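Long-range contacts in transcriptional regulator, LacI family (Arthrobacter sp., PDB 4RKQ), which probably represses or activates transcription by binding operator DNA, in response to a sugar-like effector held between the two lobes of its ligand-binding region: residues F110-A115 against T149-A154; R128-Y133 against H189-G194; L134-A139 against L196-L201. All blocks are in the same frame, centred on the assembly; numbering follows the deposited sequence.

Interaction 1: residues F110-A115 against T149-A154; sequences FDYQHA and TVRGKA. With EDO (1,2-ethanediol), chain F.
The opening turns of helices 112-125 and 150-161 lie side by side, with Tyr112 CA 5.3 Å from Arg151 CA and Gln113 CA equally far from Ala154 CA. Tyr112 fills the space between them. Its CG stands anti to the carbonyl carbon, and one face of the ring receives the CB methylene of Arg151, 3.7 Å from the centroid and 23° off the normal, a CH-pi contact displaced toward the rim. Phe110 CB covers the opposite face, while Val150 CG1 approaches obliquely, 3.7 Å from Tyr112 CD2. Ala154 brings only a methyl to the next turn, its CB 3.4 Å from Tyr112 O, which lets the backbones come close.

Both helices begin with a capped turn. Asp111 OD1 accepts from His114 N, met from above the carboxylate plane, and Thr149 OG1 accepts from Gly152 N; a side chain at Gly152 would collide with that hydroxyl. In the two-lobed periplasmic-binding-protein fold of LacI-type regulators, strand 106-110 leads here into helix 112-125, and Arg151, in the first turn of helix 150-161, extends to a bound ethanediol.

The torsions of Arg151 take it there. Its CG occupies the crowded position between backbone N and carbonyl carbon (chi1 70°), and a bend at chi3 swings the guanidinium along the tyrosine, the two planes only 26° apart. NH1 and NH2 hold ethanediol O2, each at 3.0 Å, while NH1 also donates to Phe198 O. Tyr112 OH, 3.2 Å from Arg151 NH2, is hydrogen-bonded to Asp98 OD1; the other oxygen, Asp98 OD2, makes a long, weak ion pair with Arg151 NH2 and would probably stabilise its positive charge. Between the helices, a water donates to Tyr112 O at 3.1 Å and weakly to Arg151 O, bridging the two backbones.

Interaction 2: residues R128-Y133 against H189-G194; sequences RQHIAY and HPETDG
This is the start of a parallel strand pairing at the far end of the C-terminal lobe, where strand 131-136 and the turn leading into strand 194-197 meet. Ile131 and Gly194 form the parallel bridge, and Ala132 N donates to Gly194 O at 2.8 Å, nearly along the C=O axis. Just before it, Asp193 N donates to His130 O, on a lone pair in the carbonyl plane. Glycine suits position 194, since a CB would press on Arg128 CG.

Asp193 carries the polar side of the contact. Its CG takes the crowded position between N and carbonyl carbon (chi1 61°), which turns the carboxylate toward two successive amides: OD2 accepts from Gln129 N at 2.9 Å and OD1 from His130 N at 2.7 Å, both on syn lone pairs. An alanine here would remove both acceptors and would probably loosen the turn into the strand.

One ring face of His130 lies against Glu191 CG, 3.6 Å from the centroid, the groups crossing at about a right angle. The guanidinium of Arg128, salt-bridged to Glu287, is joined to Asp193 OD2 by a water, weakly bound at NH1, while Arg128 CD rests 3.2 Å from Asp193 O. With two N-H donors and a guanidinium 5.0 Å away (Arg128 NH1 to Asp193 OD2), the carboxylate is likely to remain ionised, although His130 O, an acceptor 3.1 Å from Asp193 OD1, would work against it.

Interaction 3: residues L134-A139 against L196-L201; sequences LEAGSA and LAFNDL. With EDO (1,2-ethanediol), chain F.
The carboxyl ends of two neighbouring parallel strands, 131-136 and 194-197, meet here in the Rossmann-like sheet of the C-terminal lobe, at the edge where a LacI-family regulator has its effector cleft. Leu134 pairs with Ala197, and Leu134 makes both backbone bonds between these two segments: its N donates to Leu196 O at 2.9 Å and its O accepts from Phe198 N at 3.0 Å, each nearly along the C=O axis. The side chains of Leu134 and Ala197 turn to the same face of the sheet, which helix 200-212 covers; there the branched leucine meets Met202 and Val206, and the small alanine lets Ala203 come close. Leu196 packs instead on helix 112-125.

Beyond the bridge strand 194-197 ends, and Phe198 lies against Ala136. Its CG is anti to the backbone N (chi1 176°), which brings the ring to Ala136, whose methyl sits over the centre of one face, CB 3.6 Å from the centroid and 13° off the normal. The small methyl of alanine allows this close approach over the ring centre. Glu135, its chain bent at chi2, brings OE1 to 3.5 Å from Phe198 CD1, with carboxylate and ring planes 64° apart; the same oxygen is hydrogen-bonded by Thr149 OG1 and weakly by Ala136 N. Phe198 also makes a cation-pi contact with Arg151.

Asn199 caps helix 200-212 and divides its amide between two tasks: OD1 accepts from Met202 N, while ND2 donates to ethanediol O1 at 3.0 Å.

Strand 131-136 ties the set together: its first half serves interaction 2, its second half interaction 3, and the ladder runs on between them through Ala132 O and Leu196 N, 2.9 Å apart. Interactions 1 and 3 are joined by Thr149 OG1 and Glu135 OE1, 2.8 Å apart, and by Arg151 NH1 and Phe198 O, 2.9 Å apart. Tyr133 links interaction 2 to interaction 1, its OH 3.4 Å from Gly152 CA. Interactions 1 and 3 share the ethanediol, probably from the crystallisation liquor, which also bonds to Asn27 and Asp227 and so probably marks the effector pocket. Interaction 2 lies at the other end of these two strands, away from the pocket.

Interaction 1: residues F110-A115 against T149-A154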
loop_
_atom_site.group_PDB
_atom_site.type_symbol
_atom_site.label_atom_id
_atom_site.label_comp_id
_atom_site.label_asym_id
_atom_site.label_seq_id
_atom_site.Cartn_x
_atom_site.Cartn_y
_atom_site.Cartn_z
ATOM N N PHE A 110 -17.075 -7.182 11.618
ATOM C CA PHE A 110 -17.733 -5.976 11.065
ATOM C C PHE A 110 -19.171 -6.379 10.765
ATOM O O PHE A 110 -19.416 -7.521 10.444
ATOM C CB PHE A 110 -17.024 -5.512 9.827
ATOM C CG PHE A 110 -15.573 -5.239 10.070
ATOM C CD1 PHE A 110 -14.647 -6.269 9.992
ATOM C CD2 PHE A 110 -15.153 -3.984 10.451
ATOM C CE1 PHE A 110 -13.315 -6.043 10.288
ATOM C CE2 PHE A 110 -13.823 -3.740 10.708
ATOM C CZ PHE A 110 -12.909 -4.771 10.634
ATOM N N ASP A 111 -20.094 -5.440 10.930
ATOM C CA ASP A 111 -21.520 -5.685 10.697
ATOM C C ASP A 111 -21.841 -5.558 9.224
ATOM O O ASP A 111 -22.133 -4.462 8.736
ATOM C CB ASP A 111 -22.305 -4.655 11.474
ATOM C CG ASP A 111 -23.796 -4.909 11.452
ATOM O OD1 ASP A 111 -24.324 -5.686 10.621
ATOM O OD2 ASP A 111 -24.436 -4.285 12.279
ATOM N N TYR A 112 -21.762 -6.660 8.489
ATOM C CA TYR A 112 -22.003 -6.561 7.062
ATOM C C TYR A 112 -23.483 -6.425 6.680
ATOM O O TYR A 112 -23.785 -5.961 5.588
ATOM C CB TYR A 112 -21.369 -7.699 6.290
ATOM C CG TYR A 112 -19.877 -7.697 6.364
ATOM C CD1 TYR A 112 -19.147 -6.695 5.755
ATOM C CD2 TYR A 112 -19.187 -8.709 7.027
ATOM C CE1 TYR A 112 -17.759 -6.691 5.799
ATOM C CE2 TYR A 112 -17.800 -8.707 7.089
ATOM C CZ TYR A 112 -17.087 -7.675 6.485
ATOM O OH TYR A 112 -15.701 -7.675 6.492
ATOM N N GLN A 113 -24.399 -6.800 7.553
ATOM C CA GLN A 113 -25.812 -6.516 7.275
ATOM C C GLN A 113 -26.076 -5.030 7.298
ATOM O O GLN A 113 -26.811 -4.498 6.466
ATOM C CB GLN A 113 -26.703 -7.207 8.283
ATOM C CG GLN A 113 -26.645 -8.692 8.053
ATOM C CD GLN A 113 -27.721 -9.427 8.786
ATOM O OE1 GLN A 113 -28.709 -8.835 9.230
ATOM N NE2 GLN A 113 -27.545 -10.731 8.912
ATOM N N HIS A 114 -25.478 -4.352 8.251
ATOM C CA HIS A 114 -25.579 -2.934 8.311
ATOM C C HIS A 114 -24.938 -2.233 7.102
ATOM O O HIS A 114 -25.511 -1.297 6.522
ATOM C CB HIS A 114 -24.964 -2.438 9.576
ATOM C CG HIS A 114 -24.741 -0.971 9.574
ATOM N ND1 HIS A 114 -25.700 -0.082 9.991
ATOM C CD2 HIS A 114 -23.686 -0.230 9.161
ATOM C CE1 HIS A 114 -25.233 1.144 9.879
ATOM N NE2 HIS A 114 -24.020 1.085 9.361
ATOM N N ALA A 115 -23.744 -2.670 6.718
ATOM C CA ALA A 115 -23.054 -2.084 5.565
ATOM C C ALA A 115 -23.885 -2.255 4.295
ATOM O O ALA A 115 -23.966 -1.343 3.471
ATOM C CB ALA A 115 -21.677 -2.741 5.366
ATOM N N THR A 149 -18.817 -14.875 -0.008
ATOM C CA THR A 149 -18.277 -14.210 1.170
ATOM C C THR A 149 -19.372 -13.770 2.114
ATOM O O THR A 149 -20.502 -13.615 1.747
ATOM C CB THR A 149 -17.390 -13.008 0.816
ATOM O OG1 THR A 149 -18.160 -11.973 0.184
ATOM C CG2 THR A 149 -16.272 -13.450 -0.086
ATOM N N VAL A 150 -19.021 -13.538 3.365
ATOM C CA VAL A 150 -20.003 -13.068 4.314
ATOM C C VAL A 150 -20.590 -11.739 3.873
ATOM O O VAL A 150 -21.795 -11.512 3.954
ATOM C CB VAL A 150 -19.358 -12.912 5.704
ATOM C CG1 VAL A 150 -20.321 -12.254 6.678
ATOM C CG2 VAL A 150 -18.892 -14.293 6.194
ATOM N N ARG A 151 -19.733 -10.844 3.402
ATOM C CA ARG A 151 -20.201 -9.510 3.062
ATOM C C ARG A 151 -21.062 -9.611 1.833
ATOM O O ARG A 151 -22.095 -8.960 1.772
ATOM C CB ARG A 151 -19.053 -8.498 2.897
ATOM C CG ARG A 151 -18.159 -8.678 1.683
ATOM C CD ARG A 151 -17.039 -7.632 1.694
ATOM N NE ARG A 151 -16.035 -7.948 2.707
ATOM C CZ ARG A 151 -14.842 -7.365 2.798
ATOM N NH1 ARG A 151 -14.475 -6.412 1.936
ATOM N NH2 ARG A 151 -14.006 -7.742 3.747
ATOM N N GLY A 152 -20.650 -10.466 0.901
ATOM C CA GLY A 152 -21.375 -10.693 -0.350
ATOM C C GLY A 152 -22.751 -11.295 -0.108
ATOM O O GLY A 152 -23.714 -10.886 -0.743
ATOM N N LYS A 153 -22.846 -12.271 0.794
ATOM C CA LYS A 153 -24.160 -12.827 1.194
ATOM C C LYS A 153 -25.054 -11.760 1.781
ATOM O O LYS A 153 -26.254 -11.724 1.491
ATOM C CB LYS A 153 -23.995 -14.020 2.167
ATOM C CG LYS A 153 -23.397 -15.246 1.502
ATOM C CD LYS A 153 -23.083 -16.392 2.471
ATOM C CE LYS A 153 -22.586 -17.597 1.684
ATOM N NZ LYS A 153 -21.666 -18.480 2.435
ATOM N N ALA A 154 -24.477 -10.843 2.554
ATOM C CA ALA A 154 -25.251 -9.785 3.165
ATOM C C ALA A 154 -25.845 -8.850 2.116
ATOM O O ALA A 154 -26.984 -8.460 2.227
ATOM C CB ALA A 154 -24.404 -8.992 4.152
HETATM C C1 EDO F . -9.981 -6.546 2.315
HETATM O O1 EDO F . -9.835 -5.455 1.386
HETATM C C2 EDO F . -10.600 -6.082 3.615
HETATM O O2 EDO F . -11.935 -5.679 3.282
HETATM O O HOH W 1 -21.821 -5.784 3.172
#

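Interaction 2: residues R128-Y133 against H189-G194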
loop_
_atom_site.group_PDB
_atom_site.type_symbol
_atom_site.label_atom_id
_atom_site.label_comp_id
_atom_site.label_asym_id
_atom_site.label_seq_id
_atom_site.Cartn_x
_atom_site.Cartn_y
_atom_site.Cartn_z
ATOM N N ARG A 128 -31.217 3.726 -8.934
ATOM C CA ARG A 128 -30.554 2.842 -9.907
ATOM C C ARG A 128 -31.448 1.661 -10.095
ATOM O O ARG A 128 -31.971 1.136 -9.127
ATOM C CB ARG A 128 -29.161 2.390 -9.443
ATOM C CG ARG A 128 -28.265 3.528 -9.016
ATOM C CD ARG A 128 -28.019 4.526 -10.140
ATOM N NE ARG A 128 -27.214 5.650 -9.664
ATOM C CZ ARG A 128 -26.615 6.533 -10.457
ATOM N NH1 ARG A 128 -26.673 6.403 -11.783
ATOM N NH2 ARG A 128 -25.896 7.514 -9.912
ATOM N N GLN A 129 -31.624 1.245 -11.344
ATOM C CA GLN A 129 -32.592 0.218 -11.685
ATOM C C GLN A 129 -31.923 -1.095 -11.968
ATOM O O GLN A 129 -32.584 -2.112 -11.933
ATOM C CB GLN A 129 -33.404 0.621 -12.946
ATOM C CG GLN A 129 -34.029 1.997 -12.877
ATOM C CD GLN A 129 -35.154 2.088 -11.853
ATOM O OE1 GLN A 129 -36.070 1.263 -11.844
ATOM N NE2 GLN A 129 -35.076 3.072 -10.983
ATOM N N HIS A 130 -30.623 -1.102 -12.276
ATOM C CA HIS A 130 -29.990 -2.344 -12.714
ATOM C C HIS A 130 -28.668 -2.520 -11.971
ATOM O O HIS A 130 -27.619 -2.086 -12.421
ATOM C CB HIS A 130 -29.765 -2.371 -14.203
ATOM C CG HIS A 130 -31.028 -2.301 -15.002
ATOM N ND1 HIS A 130 -31.800 -3.409 -15.261
ATOM C CD2 HIS A 130 -31.658 -1.254 -15.589
ATOM C CE1 HIS A 130 -32.841 -3.055 -15.993
ATOM N NE2 HIS A 130 -32.782 -1.751 -16.198
ATOM N N ILE A 131 -28.746 -3.137 -10.811
ATOM C CA ILE A 131 -27.605 -3.162 -9.871
ATOM C C ILE A 131 -26.746 -4.403 -10.059
ATOM O O ILE A 131 -27.265 -5.464 -10.397
ATOM C CB ILE A 131 -28.127 -3.073 -8.431
ATOM C CG1 ILE A 131 -28.755 -1.699 -8.256
ATOM C CG2 ILE A 131 -26.993 -3.255 -7.420
ATOM C CD1 ILE A 131 -29.443 -1.451 -6.937
ATOM N N ALA A 132 -25.433 -4.301 -9.839
ATOM C CA ALA A 132 -24.578 -5.497 -9.886
ATOM C C ALA A 132 -23.679 -5.492 -8.672
ATOM O O ALA A 132 -23.331 -4.425 -8.187
ATOM C CB ALA A 132 -23.772 -5.543 -11.154
ATOM N N TYR A 133 -23.402 -6.676 -8.128
ATOM C CA TYR A 133 -22.476 -6.816 -6.985
ATOM C C TYR A 133 -21.327 -7.618 -7.525
ATOM O O TYR A 133 -21.535 -8.645 -8.125
ATOM C CB TYR A 133 -23.092 -7.558 -5.790
ATOM C CG TYR A 133 -22.064 -7.793 -4.698
ATOM C CD1 TYR A 133 -21.523 -6.738 -3.987
ATOM C CD2 TYR A 133 -21.603 -9.075 -4.425
ATOM C CE1 TYR A 133 -20.548 -6.955 -3.008
ATOM C CE2 TYR A 133 -20.654 -9.302 -3.447
ATOM C CZ TYR A 133 -20.131 -8.255 -2.744
ATOM O OH TYR A 133 -19.173 -8.529 -1.787
ATOM N N HIS A 189 -24.458 -6.566 -20.290
ATOM C CA HIS A 189 -25.485 -5.840 -19.546
ATOM C C HIS A 189 -25.253 -4.323 -19.553
ATOM O O HIS A 189 -24.970 -3.722 -18.534
ATOM C CB HIS A 189 -25.610 -6.396 -18.121
ATOM C CG HIS A 189 -26.022 -7.839 -18.065
ATOM N ND1 HIS A 189 -27.331 -8.235 -17.884
ATOM C CD2 HIS A 189 -25.302 -8.978 -18.186
ATOM C CE1 HIS A 189 -27.395 -9.555 -17.879
ATOM N NE2 HIS A 189 -26.177 -10.029 -18.061
ATOM N N PRO A 190 -25.400 -3.696 -20.724
ATOM C CA PRO A 190 -25.139 -2.256 -20.868
ATOM C C PRO A 190 -26.036 -1.339 -20.047
ATOM O O PRO A 190 -25.688 -0.170 -19.805
ATOM C CB PRO A 190 -25.331 -2.005 -22.371
ATOM C CG PRO A 190 -26.070 -3.188 -22.891
ATOM C CD PRO A 190 -25.737 -4.341 -22.005
ATOM N N GLU A 191 -27.184 -1.860 -19.629
ATOM C CA GLU A 191 -28.136 -1.136 -18.799
ATOM C C GLU A 191 -27.643 -0.901 -17.351
ATOM O O GLU A 191 -28.200 -0.058 -16.614
ATOM C CB GLU A 191 -29.502 -1.876 -18.834
ATOM C CG GLU A 191 -29.598 -3.258 -18.147
ATOM C CD GLU A 191 -29.099 -4.446 -18.980
ATOM O OE1 GLU A 191 -28.344 -4.254 -19.946
ATOM O OE2 GLU A 191 -29.454 -5.596 -18.664
ATOM N N THR A 192 -26.578 -1.603 -16.950
ATOM C CA THR A 192 -26.108 -1.561 -15.552
ATOM C C THR A 192 -25.893 -0.148 -15.119
ATOM O O THR A 192 -25.128 0.598 -15.732
ATOM C CB THR A 192 -24.796 -2.379 -15.428
ATOM O OG1 THR A 192 -25.043 -3.694 -15.888
ATOM C CG2 THR A 192 -24.294 -2.470 -13.974
ATOM N N ASP A 193 -26.562 0.279 -14.056
ATOM C CA ASP A 193 -26.351 1.633 -13.617
ATOM C C ASP A 193 -25.920 1.758 -12.154
ATOM O O ASP A 193 -25.802 2.855 -11.632
ATOM C CB ASP A 193 -27.594 2.479 -13.893
ATOM C CG ASP A 193 -28.813 1.971 -13.176
ATOM O OD1 ASP A 193 -28.727 0.834 -12.683
ATOM O OD2 ASP A 193 -29.848 2.706 -13.098
ATOM N N GLY A 194 -25.657 0.654 -11.476
ATOM C CA GLY A 194 -25.049 0.780 -10.139
ATOM C C GLY A 194 -24.287 -0.461 -9.794
ATOM O O GLY A 194 -24.804 -1.540 -9.983
HETATM O O HOH W 2 -29.302 5.622 -13.055
#

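Interaction 3: residues L134-A139 against L196-L201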
loop_
_atom_site.group_PDB
_atom_site.type_symbol
_atom_site.label_atom_id
_atom_site.label_comp_id
_atom_site.label_asym_id
_atom_site.label_seq_id
_atom_site.Cartn_x
_atom_site.Cartn_y
_atom_site.Cartn_z
ATOM N N LEU A 134 -20.122 -7.125 -7.323
ATOM C CA LEU A 134 -18.945 -7.808 -7.777
ATOM C C LEU A 134 -18.279 -8.429 -6.551
ATOM O O LEU A 134 -17.806 -7.742 -5.676
ATOM C CB LEU A 134 -18.022 -6.815 -8.484
ATOM C CG LEU A 134 -16.600 -7.337 -8.700
ATOM C CD1 LEU A 134 -16.588 -8.581 -9.569
ATOM C CD2 LEU A 134 -15.783 -6.215 -9.283
ATOM N N GLU A 135 -18.190 -9.746 -6.561
ATOM C CA GLU A 135 -17.777 -10.540 -5.418
ATOM C C GLU A 135 -16.321 -10.940 -5.629
ATOM O O GLU A 135 -15.917 -11.191 -6.739
ATOM C CB GLU A 135 -18.665 -11.806 -5.418
ATOM C CG GLU A 135 -18.331 -12.905 -4.440
ATOM C CD GLU A 135 -18.645 -12.496 -3.029
ATOM O OE1 GLU A 135 -18.012 -11.531 -2.568
ATOM O OE2 GLU A 135 -19.512 -13.130 -2.387
ATOM N N ALA A 136 -15.559 -11.094 -4.557
ATOM C CA ALA A 136 -14.202 -11.646 -4.674
ATOM C C ALA A 136 -14.324 -13.185 -4.576
ATOM O O ALA A 136 -14.903 -13.706 -3.606
ATOM C CB ALA A 136 -13.356 -11.118 -3.549
ATOM N N GLY A 137 -13.810 -13.902 -5.557
ATOM C CA GLY A 137 -13.839 -15.369 -5.503
ATOM C C GLY A 137 -13.737 -15.991 -6.877
ATOM O O GLY A 137 -13.233 -15.381 -7.822
ATOM N N SER A 138 -14.268 -17.202 -6.983
ATOM C CA SER A 138 -14.220 -18.023 -8.200
ATOM C C SER A 138 -15.597 -18.678 -8.358
ATOM O O SER A 138 -16.254 -18.950 -7.364
ATOM C CB SER A 138 -13.147 -19.110 -8.057
ATOM O OG SER A 138 -13.140 -19.959 -9.183
ATOM N N ALA A 139 -16.045 -18.926 -9.588
ATOM C CA ALA A 139 -17.286 -19.694 -9.814
ATOM C C ALA A 139 -17.041 -20.970 -10.642
ATOM O O ALA A 139 -17.958 -21.461 -11.322
ATOM C CB ALA A 139 -18.330 -18.814 -10.488
ATOM N N LEU A 196 -21.820 -2.353 -6.798
ATOM C CA LEU A 196 -21.241 -2.478 -5.450
ATOM C C LEU A 196 -20.076 -3.460 -5.559
ATOM O O LEU A 196 -20.246 -4.548 -6.099
ATOM C CB LEU A 196 -22.250 -3.029 -4.434
ATOM C CG LEU A 196 -23.497 -2.182 -4.167
ATOM C CD1 LEU A 196 -24.451 -2.953 -3.267
ATOM C CD2 LEU A 196 -23.163 -0.845 -3.542
ATOM N N ALA A 197 -18.894 -3.072 -5.080
ATOM C CA ALA A 197 -17.753 -3.946 -5.176
ATOM C C ALA A 197 -17.364 -4.441 -3.804
ATOM O O ALA A 197 -17.486 -3.738 -2.818
ATOM C CB ALA A 197 -16.594 -3.225 -5.828
ATOM N N PHE A 198 -16.882 -5.670 -3.788
ATOM C CA PHE A 198 -16.381 -6.337 -2.599
ATOM C C PHE A 198 -15.453 -5.436 -1.781
ATOM O O PHE A 198 -15.547 -5.386 -0.570
ATOM C CB PHE A 198 -15.653 -7.632 -3.042
ATOM C CG PHE A 198 -15.011 -8.355 -1.928
ATOM C CD1 PHE A 198 -15.743 -9.226 -1.138
ATOM C CD2 PHE A 198 -13.665 -8.144 -1.631
ATOM C CE1 PHE A 198 -15.143 -9.883 -0.064
ATOM C CE2 PHE A 198 -13.064 -8.804 -0.553
ATOM C CZ PHE A 198 -13.798 -9.674 0.227
ATOM N N ASN A 199 -14.525 -4.759 -2.453
ATOM C CA ASN A 199 -13.725 -3.788 -1.802
ATOM C C ASN A 199 -13.251 -2.715 -2.762
ATOM O O ASN A 199 -13.484 -2.806 -3.992
ATOM C CB ASN A 199 -12.510 -4.456 -1.087
ATOM C CG ASN A 199 -11.585 -5.198 -2.034
ATOM O OD1 ASN A 199 -11.631 -5.033 -3.247
ATOM N ND2 ASN A 199 -10.719 -6.025 -1.459
ATOM N N ASP A 200 -12.556 -1.731 -2.196
ATOM C CA ASP A 200 -11.990 -0.592 -2.973
ATOM C C ASP A 200 -11.008 -0.962 -4.075
ATOM O O ASP A 200 -11.037 -0.361 -5.137
ATOM C CB ASP A 200 -11.319 0.433 -2.066
ATOM C CG ASP A 200 -12.304 1.229 -1.191
ATOM O OD1 ASP A 200 -13.515 1.086 -1.384
ATOM O OD2 ASP A 200 -11.822 2.010 -0.313
ATOM N N LEU A 201 -10.119 -1.919 -3.831
ATOM C CA LEU A 201 -9.192 -2.345 -4.857
ATOM C C LEU A 201 -9.958 -2.878 -6.083
ATOM O O LEU A 201 -9.661 -2.507 -7.234
ATOM C CB LEU A 201 -8.294 -3.443 -4.308
ATOM C CG LEU A 201 -7.300 -3.995 -5.306
ATOM C CD1 LEU A 201 -6.397 -2.895 -5.786
ATOM C CD2 LEU A 201 -6.516 -5.174 -4.719
HETATM C C1 EDO F . -9.981 -6.546 2.315
HETATM O O1 EDO F . -9.835 -5.455 1.386
HETATM C C2 EDO F . -10.600 -6.082 3.615
HETATM O O2 EDO F . -11.935 -5.679 3.282
#